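Local coordinates for N-acetylmuramoyl-L-alanine amidase domain-containing protein SAOUHSC_02979 (Staphylococcus aureus, PDB 5T1Q) that probably acts as a secreted peptidoglycan amidase, this chain carrying its glucosaminidase-like region and its C-terminal CHAP domain, at residues Q252-F264 and H311-S323. Residues are numbered along the deposited sequence; the frame is centred on the assembly and turned at random. Where two conformers were deposited one is given.
Sequences QCTWYVYNRMKQF and HYGHVAFVEKVNS
Phe317 lays one ring face against Arg260, whose CG stands 3.5 Å from the ring centroid in a CH-pi contact, while CG of selenomethionine Met261 meets the ring edge and Phe264 lies rim to rim with it. This packing joins helix 253-262 to strand 314-321 of the central sheet in the CHAP domain, a papain-like cysteine peptidase fold; the two axes run 23° from parallel. Arg260, CG anti to the backbone N (chi1 -179°) and chain bent at chi2, crosses Phe317 and carries its guanidinium to Glu319. Arg260 NH2 gives Glu319 OE1 a straight 2.9 Å hydrogen bond on its syn side, part of a salt bridge, and Arg260 NE adds a weak one to OE2. Lys237 O also accepts a hydrogen bond from Arg260 NH2, and Ser330 OG links Glu319 OE2 to Tyr256 OH. Val257 CG2 presses on the strand backbone, 3.5 Å from Ala316 C. At the helix N-terminus Cys253 SG lies 3.9 Å from His314 ND1, and His314 NE2, across the imidazole, is hydrogen-bonded to Glu331 OE1, consistent with a Cys-His-Glu catalytic triad. Beside this pair one water donates to Cys253 O at 2.9 Å and to Val315 O at 2.8 Å.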
ATOM      1  N   GLN A 252      -0.642   8.059  -1.574  1.00 22.18           N
ATOM      2  CA  GLN A 252       0.197   9.140  -2.143  1.00 22.16           C
ATOM      3  C   GLN A 252       0.638  10.133  -1.060  1.00 20.92           C
ATOM      4  O   GLN A 252       0.137  10.085   0.070  1.00 20.45           O
ATOM      5  CB  GLN A 252      -0.532   9.824  -3.292  1.00 23.46           C
ATOM      6  CG  GLN A 252      -0.841   8.850  -4.419  1.00 25.29           C
ATOM      7  CD  GLN A 252       0.420   8.231  -5.009  1.00 26.98           C
ATOM      8  OE1 GLN A 252       1.386   8.929  -5.305  1.00 29.05           O
ATOM      9  NE2 GLN A 252       0.420   6.920  -5.165  1.00 28.97           N
ATOM     10  N   CYS A 253       1.579  11.013  -1.390  1.00 20.12           N
ATOM     11  CA  CYS A 253       2.144  11.924  -0.386  1.00 19.54           C
ATOM     12  C   CYS A 253       1.090  12.798   0.267  1.00 18.65           C
ATOM     13  O   CYS A 253       1.163  13.077   1.441  1.00 17.76           O
ATOM     14  CB  CYS A 253       3.261  12.784  -0.964  1.00 19.84           C
ATOM     15  SG  CYS A 253       2.799  13.856  -2.343  1.00 21.66           S
ATOM     16  N   THR A 254       0.115  13.209  -0.534  1.00 18.36           N
ATOM     17  CA  THR A 254      -0.999  14.038  -0.105  1.00 18.03           C
ATOM     18  C   THR A 254      -1.863  13.275   0.893  1.00 18.47           C
ATOM     19  O   THR A 254      -2.150  13.763   1.980  1.00 18.43           O
ATOM     20  CB  THR A 254      -1.844  14.430  -1.327  1.00 17.95           C
ATOM     21  OG1 THR A 254      -2.048  13.272  -2.124  1.00 17.93           O
ATOM     22  CG2 THR A 254      -1.123  15.438  -2.182  1.00 17.77           C
ATOM     23  N   TRP A 255      -2.253  12.064   0.523  1.00 19.14           N
ATOM     24  CA  TRP A 255      -3.031  11.203   1.420  1.00 20.06           C
ATOM     25  C   TRP A 255      -2.298  10.951   2.742  1.00 19.06           C
ATOM     26  O   TRP A 255      -2.905  10.932   3.805  1.00 19.28           O
ATOM     27  CB  TRP A 255      -3.330   9.855   0.732  1.00 21.49           C
ATOM     28  CG  TRP A 255      -3.999   8.850   1.620  1.00 22.98           C
ATOM     29  CD1 TRP A 255      -5.336   8.628   1.750  1.00 24.40           C
ATOM     30  CD2 TRP A 255      -3.351   7.933   2.511  1.00 23.52           C
ATOM     31  NE1 TRP A 255      -5.561   7.621   2.665  1.00 25.35           N
ATOM     32  CE2 TRP A 255      -4.357   7.182   3.144  1.00 24.87           C
ATOM     33  CE3 TRP A 255      -2.020   7.676   2.828  1.00 23.54           C
ATOM     34  CZ2 TRP A 255      -4.073   6.191   4.089  1.00 26.04           C
ATOM     35  CZ3 TRP A 255      -1.737   6.682   3.772  1.00 24.56           C
ATOM     36  CH2 TRP A 255      -2.758   5.956   4.383  1.00 24.87           C
ATOM     37  N   TYR A 256      -0.995  10.742   2.674  1.00 18.09           N
ATOM     38  CA  TYR A 256      -0.241  10.430   3.888  1.00 17.83           C
ATOM     39  C   TYR A 256      -0.272  11.595   4.868  1.00 17.29           C
ATOM     40  O   TYR A 256      -0.533  11.390   6.052  1.00 17.17           O
ATOM     41  CB  TYR A 256       1.215   9.989   3.580  1.00 17.24           C
ATOM     42  CG  TYR A 256       2.011   9.834   4.844  1.00 17.49           C
ATOM     43  CD1 TYR A 256       1.934   8.659   5.602  1.00 17.77           C
ATOM     44  CD2 TYR A 256       2.809  10.886   5.326  1.00 17.01           C
ATOM     45  CE1 TYR A 256       2.636   8.531   6.781  1.00 18.05           C
ATOM     46  CE2 TYR A 256       3.498  10.772   6.522  1.00 17.04           C
ATOM     47  CZ  TYR A 256       3.415   9.595   7.240  1.00 17.57           C
ATOM     48  OH  TYR A 256       4.101   9.474   8.411  1.00 17.65           O
ATOM     49  N   VAL A 257      -0.013  12.808   4.380  1.00 16.63           N
ATOM     50  CA  VAL A 257      -0.005  13.968   5.267  1.00 16.86           C
ATOM     51  C   VAL A 257      -1.396  14.245   5.894  1.00 17.96           C
ATOM     52  O   VAL A 257      -1.497  14.587   7.076  1.00 17.91           O
ATOM     53  CB  VAL A 257       0.564  15.212   4.572  1.00 16.28           C
ATOM     54  CG1 VAL A 257       0.545  16.400   5.518  1.00 16.19           C
ATOM     55  CG2 VAL A 257       1.987  14.951   4.070  1.00 16.07           C
ATOM     56  N   TYR A 258      -2.447  14.095   5.100  1.00 19.31           N
ATOM     57  CA  TYR A 258      -3.807  14.247   5.581  1.00 20.95           C
ATOM     58  C   TYR A 258      -4.055  13.300   6.757  1.00 21.17           C
ATOM     59  O   TYR A 258      -4.535  13.730   7.810  1.00 20.50           O
ATOM     60  CB  TYR A 258      -4.808  13.973   4.449  1.00 22.69           C
ATOM     61  CG  TYR A 258      -6.265  13.963   4.887  1.00 24.92           C
ATOM     62  CD1 TYR A 258      -6.862  12.792   5.371  1.00 26.50           C
ATOM     63  CD2 TYR A 258      -7.045  15.111   4.805  1.00 26.32           C
ATOM     64  CE1 TYR A 258      -8.197  12.778   5.782  1.00 28.73           C
ATOM     65  CE2 TYR A 258      -8.377  15.107   5.211  1.00 28.34           C
ATOM     66  CZ  TYR A 258      -8.942  13.944   5.705  1.00 29.75           C
ATOM     67  OH  TYR A 258     -10.267  13.952   6.093  1.00 35.20           O
ATOM     68  N   ASN A 259      -3.703  12.022   6.574  1.00 21.93           N
ATOM     69  CA  ASN A 259      -3.899  11.001   7.627  1.00 23.07           C
ATOM     70  C   ASN A 259      -2.993  11.181   8.829  1.00 22.81           C
ATOM     71  O   ASN A 259      -3.442  11.093   9.965  1.00 23.02           O
ATOM     72  CB  ASN A 259      -3.752   9.587   7.062  1.00 24.21           C
ATOM     73  CG  ASN A 259      -4.980   9.150   6.274  1.00 26.31           C
ATOM     74  OD1 ASN A 259      -5.034   9.294   5.058  1.00 28.63           O
ATOM     75  ND2 ASN A 259      -6.002   8.722   6.974  1.00 28.21           N
ATOM     76  N   ARG A 260      -1.722  11.467   8.589  1.00 22.51           N
ATOM     77  CA  ARG A 260      -0.785  11.629   9.693  1.00 22.48           C
ATOM     78  C   ARG A 260      -1.198  12.790  10.578  1.00 23.39           C
ATOM     79  O   ARG A 260      -1.108  12.695  11.795  1.00 22.98           O
ATOM     80  CB  ARG A 260       0.644  11.805   9.164  1.00 21.74           C
ATOM     81  CG  ARG A 260       1.726  11.951  10.228  1.00 21.58           C
ATOM     82  CD  ARG A 260       1.786  10.743  11.130  1.00 21.94           C
ATOM     83  NE  ARG A 260       2.925  10.780  12.039  1.00 22.09           N
ATOM     84  CZ  ARG A 260       3.172   9.870  12.974  1.00 22.48           C
ATOM     85  NH1 ARG A 260       2.345   8.840  13.154  1.00 23.20           N
ATOM     86  NH2 ARG A 260       4.246   9.995  13.749  1.00 22.86           N
HETATM   87  N   MSE A 261      -1.678  13.876   9.962  1.00 24.89           N
HETATM   88  CA  MSE A 261      -2.129  15.059  10.717  1.00 27.14           C
HETATM   89  C   MSE A 261      -3.307  14.709  11.600  1.00 28.30           C
HETATM   90  O   MSE A 261      -3.412  15.194  12.729  1.00 27.95           O
HETATM   91  CB  MSE A 261      -2.519  16.214   9.796  1.00 28.36           C
HETATM   92  CG  MSE A 261      -1.277  16.924   9.260  1.00 30.23           C
HETATM   93 SE   MSE A 261      -1.809  18.369   8.018  1.00 32.74          SE
HETATM   94  CE  MSE A 261      -1.859  19.700   9.456  1.00 32.61           C
ATOM     95  N   LYS A 262      -4.213  13.886  11.084  1.00 30.44           N
ATOM     96  CA  LYS A 262      -5.378  13.451  11.870  1.00 33.37           C
ATOM     97  C   LYS A 262      -5.033  12.671  13.135  1.00 32.27           C
ATOM     98  O   LYS A 262      -5.761  12.759  14.102  1.00 32.59           O
ATOM     99  CB  LYS A 262      -6.370  12.652  11.030  1.00 36.65           C
ATOM    100  CG  LYS A 262      -7.468  13.514  10.455  1.00 40.61           C
ATOM    101  CD  LYS A 262      -8.418  12.728   9.571  1.00 43.74           C
ATOM    102  CE  LYS A 262      -9.702  13.516   9.341  1.00 47.08           C
ATOM    103  NZ  LYS A 262      -9.444  14.931   8.939  1.00 47.65           N
ATOM    104  N   GLN A 263      -3.935  11.918  13.135  1.00 30.96           N
ATOM    105  CA  GLN A 263      -3.533  11.193  14.339  1.00 30.72           C
ATOM    106  C   GLN A 263      -3.270  12.135  15.506  1.00 31.76           C
ATOM    107  O   GLN A 263      -3.330  11.721  16.665  1.00 31.83           O
ATOM    108  CB  GLN A 263      -2.277  10.366  14.109  1.00 29.14           C
ATOM    109  CG  GLN A 263      -2.419   9.265  13.089  1.00 28.23           C
ATOM    110  CD  GLN A 263      -1.210   8.361  13.089  1.00 27.19           C
ATOM    111  OE1 GLN A 263      -0.349   8.463  12.214  1.00 25.02           O
ATOM    112  NE2 GLN A 263      -1.100   7.518  14.115  1.00 27.70           N
ATOM    113  N   PHE A 264      -2.946  13.392  15.195  1.00 31.40           N
ATOM    114  CA  PHE A 264      -2.686  14.379  16.231  1.00 32.17           C
ATOM    115  C   PHE A 264      -3.843  15.370  16.435  1.00 34.11           C
ATOM    116  O   PHE A 264      -3.650  16.439  16.999  1.00 35.37           O
ATOM    117  CB  PHE A 264      -1.374  15.093  15.936  1.00 30.98           C
ATOM    118  CG  PHE A 264      -0.197  14.167  15.881  1.00 29.87           C
ATOM    119  CD1 PHE A 264       0.365  13.669  17.053  1.00 30.37           C
ATOM    120  CD2 PHE A 264       0.341  13.768  14.657  1.00 28.72           C
ATOM    121  CE1 PHE A 264       1.461  12.809  17.000  1.00 30.27           C
ATOM    122  CE2 PHE A 264       1.437  12.918  14.603  1.00 28.21           C
ATOM    123  CZ  PHE A 264       2.000  12.441  15.775  1.00 28.45           C
ATOM    124  N   HIS A 311       6.627  18.492 -11.687  0.50 33.09           N
ATOM    125  CA  HIS A 311       5.283  18.999 -11.952  0.50 33.20           C
ATOM    126  C   HIS A 311       4.463  19.118 -10.682  0.50 31.05           C
ATOM    127  O   HIS A 311       3.860  20.157 -10.426  0.50 30.73           O
ATOM    128  CB  HIS A 311       4.576  18.093 -12.970  0.50 34.84           C
ATOM    129  CG  HIS A 311       3.093  18.299 -13.062  0.50 35.87           C
ATOM    130  ND1 HIS A 311       2.507  19.547 -13.094  0.50 36.31           N
ATOM    131  CD2 HIS A 311       2.083  17.411 -13.219  0.50 36.73           C
ATOM    132  CE1 HIS A 311       1.197  19.417 -13.212  0.50 36.73           C
ATOM    133  NE2 HIS A 311       0.914  18.129 -13.297  0.50 37.21           N
ATOM    134  N   TYR A 312       4.501  18.082  -9.856  1.00 29.58           N
ATOM    135  CA  TYR A 312       3.648  18.022  -8.654  1.00 28.58           C
ATOM    136  C   TYR A 312       4.240  18.534  -7.352  1.00 25.46           C
ATOM    137  O   TYR A 312       3.499  18.768  -6.413  1.00 24.56           O
ATOM    138  CB  TYR A 312       3.176  16.588  -8.382  1.00 30.77           C
ATOM    139  CG  TYR A 312       2.286  15.950  -9.423  1.00 34.70           C
ATOM    140  CD1 TYR A 312       1.257  16.661 -10.031  1.00 37.46           C
ATOM    141  CD2 TYR A 312       2.383  14.591  -9.691  1.00 37.51           C
ATOM    142  CE1 TYR A 312       0.409  16.051 -10.947  1.00 40.64           C
ATOM    143  CE2 TYR A 312       1.536  13.973 -10.599  1.00 40.60           C
ATOM    144  CZ  TYR A 312       0.553  14.707 -11.224  1.00 41.03           C
ATOM    145  OH  TYR A 312      -0.279  14.101 -12.137  1.00 44.31           O
ATOM    146  N   GLY A 313       5.551  18.686  -7.268  1.00 23.06           N
ATOM    147  CA  GLY A 313       6.164  19.057  -6.004  1.00 21.32           C
ATOM    148  C   GLY A 313       5.985  17.893  -5.033  1.00 19.93           C
ATOM    149  O   GLY A 313       5.812  16.746  -5.441  1.00 19.41           O
ATOM    150  N   HIS A 314       5.962  18.197  -3.753  1.00 18.51           N
ATOM    151  CA  HIS A 314       5.855  17.169  -2.752  1.00 18.25           C
ATOM    152  C   HIS A 314       5.342  17.752  -1.456  1.00 16.75           C
ATOM    153  O   HIS A 314       5.449  18.951  -1.232  1.00 17.07           O
ATOM    154  CB  HIS A 314       7.248  16.542  -2.559  1.00 19.03           C
ATOM    155  CG  HIS A 314       7.279  15.424  -1.577  1.00 19.61           C
ATOM    156  ND1 HIS A 314       6.596  14.246  -1.780  1.00 20.75           N
ATOM    157  CD2 HIS A 314       7.940  15.280  -0.407  1.00 20.10           C
ATOM    158  CE1 HIS A 314       6.807  13.435  -0.752  1.00 20.82           C
ATOM    159  NE2 HIS A 314       7.612  14.042   0.098  1.00 20.39           N
ATOM    160  N   VAL A 315       4.759  16.904  -0.620  1.00 15.79           N
ATOM    161  CA  VAL A 315       4.298  17.306   0.690  1.00 15.31           C
ATOM    162  C   VAL A 315       4.661  16.207   1.700  1.00 15.02           C
ATOM    163  O   VAL A 315       4.602  15.012   1.397  1.00 14.85           O
ATOM    164  CB  VAL A 315       2.798  17.714   0.696  1.00 15.67           C
ATOM    165  CG1 VAL A 315       1.880  16.526   0.412  1.00 16.01           C
ATOM    166  CG2 VAL A 315       2.415  18.364   2.003  1.00 15.74           C
ATOM    167  N   ALA A 316       5.053  16.631   2.897  1.00 14.67           N
ATOM    168  CA  ALA A 316       5.478  15.730   3.965  1.00 14.74           C
ATOM    169  C   ALA A 316       4.988  16.258   5.293  1.00 14.94           C
ATOM    170  O   ALA A 316       4.457  17.369   5.362  1.00 15.63           O
ATOM    171  CB  ALA A 316       6.990  15.604   3.977  1.00 14.69           C
ATOM    172  N   PHE A 317       5.140  15.455   6.340  1.00 14.88           N
ATOM    173  CA  PHE A 317       4.700  15.817   7.682  1.00 15.18           C
ATOM    174  C   PHE A 317       5.907  16.086   8.572  1.00 15.27           C
ATOM    175  O   PHE A 317       6.831  15.278   8.606  1.00 15.39           O
ATOM    176  CB  PHE A 317       3.852  14.676   8.259  1.00 15.59           C
ATOM    177  CG  PHE A 317       3.354  14.931   9.659  1.00 16.11           C
ATOM    178  CD1 PHE A 317       2.222  15.689   9.872  1.00 16.64           C
ATOM    179  CD2 PHE A 317       4.021  14.418  10.759  1.00 16.40           C
ATOM    180  CE1 PHE A 317       1.749  15.937  11.157  1.00 17.26           C
ATOM    181  CE2 PHE A 317       3.567  14.671  12.052  1.00 17.04           C
ATOM    182  CZ  PHE A 317       2.420  15.426  12.247  1.00 17.41           C
ATOM    183  N   VAL A 318       5.910  17.211   9.285  1.00 15.73           N
ATOM    184  CA  VAL A 318       7.013  17.552  10.182  1.00 16.24           C
ATOM    185  C   VAL A 318       6.885  16.788  11.521  1.00 17.22           C
ATOM    186  O   VAL A 318       6.019  17.102  12.342  1.00 17.11           O
ATOM    187  CB  VAL A 318       7.069  19.063  10.477  1.00 16.44           C
ATOM    188  CG1 VAL A 318       8.231  19.398  11.413  1.00 16.49           C
ATOM    189  CG2 VAL A 318       7.185  19.855   9.190  1.00 16.21           C
ATOM    190  N   GLU A 319       7.744  15.787  11.728  1.00 17.40           N
ATOM    191  CA  GLU A 319       7.747  15.017  12.974  1.00 18.05           C
ATOM    192  C   GLU A 319       8.471  15.776  14.090  1.00 18.96           C
ATOM    193  O   GLU A 319       8.097  15.686  15.252  1.00 19.80           O
ATOM    194  CB  GLU A 319       8.444  13.670  12.791  1.00 17.71           C
ATOM    195  CG  GLU A 319       7.812  12.737  11.772  1.00 17.90           C
ATOM    196  CD  GLU A 319       6.489  12.117  12.211  1.00 18.49           C
ATOM    197  OE1 GLU A 319       6.082  12.264  13.396  1.00 19.09           O
ATOM    198  OE2 GLU A 319       5.860  11.441  11.362  1.00 18.35           O
ATOM    199  N   LYS A 320       9.507  16.517  13.731  1.00 19.63           N
ATOM    200  CA  LYS A 320      10.312  17.233  14.719  1.00 20.11           C
ATOM    201  C   LYS A 320      11.034  18.413  14.111  1.00 20.06           C
ATOM    202  O   LYS A 320      11.419  18.383  12.949  1.00 19.30           O
ATOM    203  CB  LYS A 320      11.364  16.273  15.290  1.00 20.28           C
ATOM    204  CG  LYS A 320      12.229  16.847  16.401  1.00 21.20           C
ATOM    205  CD  LYS A 320      13.258  15.824  16.868  1.00 21.96           C
ATOM    206  CE  LYS A 320      14.160  16.386  17.946  1.00 22.75           C
ATOM    207  NZ  LYS A 320      15.118  15.334  18.350  1.00 23.80           N
ATOM    208  N   VAL A 321      11.159  19.472  14.895  1.00 21.09           N
ATOM    209  CA  VAL A 321      11.945  20.613  14.520  1.00 21.87           C
ATOM    210  C   VAL A 321      13.172  20.520  15.443  1.00 22.91           C
ATOM    211  O   VAL A 321      13.033  20.580  16.668  1.00 23.73           O
ATOM    212  CB  VAL A 321      11.213  21.941  14.713  1.00 22.11           C
ATOM    213  CG1 VAL A 321      12.160  23.103  14.447  1.00 22.84           C
ATOM    214  CG2 VAL A 321       9.992  22.035  13.797  1.00 21.92           C
ATOM    215  N   ASN A 322      14.349  20.346  14.859  1.00 22.81           N
ATOM    216  CA  ASN A 322      15.593  20.236  15.647  1.00 24.97           C
ATOM    217  C   ASN A 322      16.040  21.605  16.168  1.00 26.86           C
ATOM    218  O   ASN A 322      15.630  22.632  15.650  1.00 28.16           O
ATOM    219  CB  ASN A 322      16.689  19.583  14.797  1.00 23.98           C
ATOM    220  CG  ASN A 322      16.349  18.144  14.409  1.00 23.20           C
ATOM    221  OD1 ASN A 322      15.930  17.343  15.252  1.00 22.29           O
ATOM    222  ND2 ASN A 322      16.533  17.807  13.134  1.00 22.65           N
ATOM    223  N   SER A 323      16.851  21.613  17.215  1.00 30.52           N
ATOM    224  CA  SER A 323      17.347  22.868  17.800  1.00 33.60           C
ATOM    225  C   SER A 323      18.233  23.666  16.828  1.00 35.20           C
ATOM    226  O   SER A 323      18.257  24.896  16.902  1.00 35.77           O
ATOM    227  CB  SER A 323      18.101  22.594  19.096  1.00 35.66           C
ATOM    228  OG  SER A 323      19.114  21.633  18.881  1.00 36.76           O
TER
HETATM  229  O   HOH W   1       3.925  12.449   2.240  1.00 16.42           O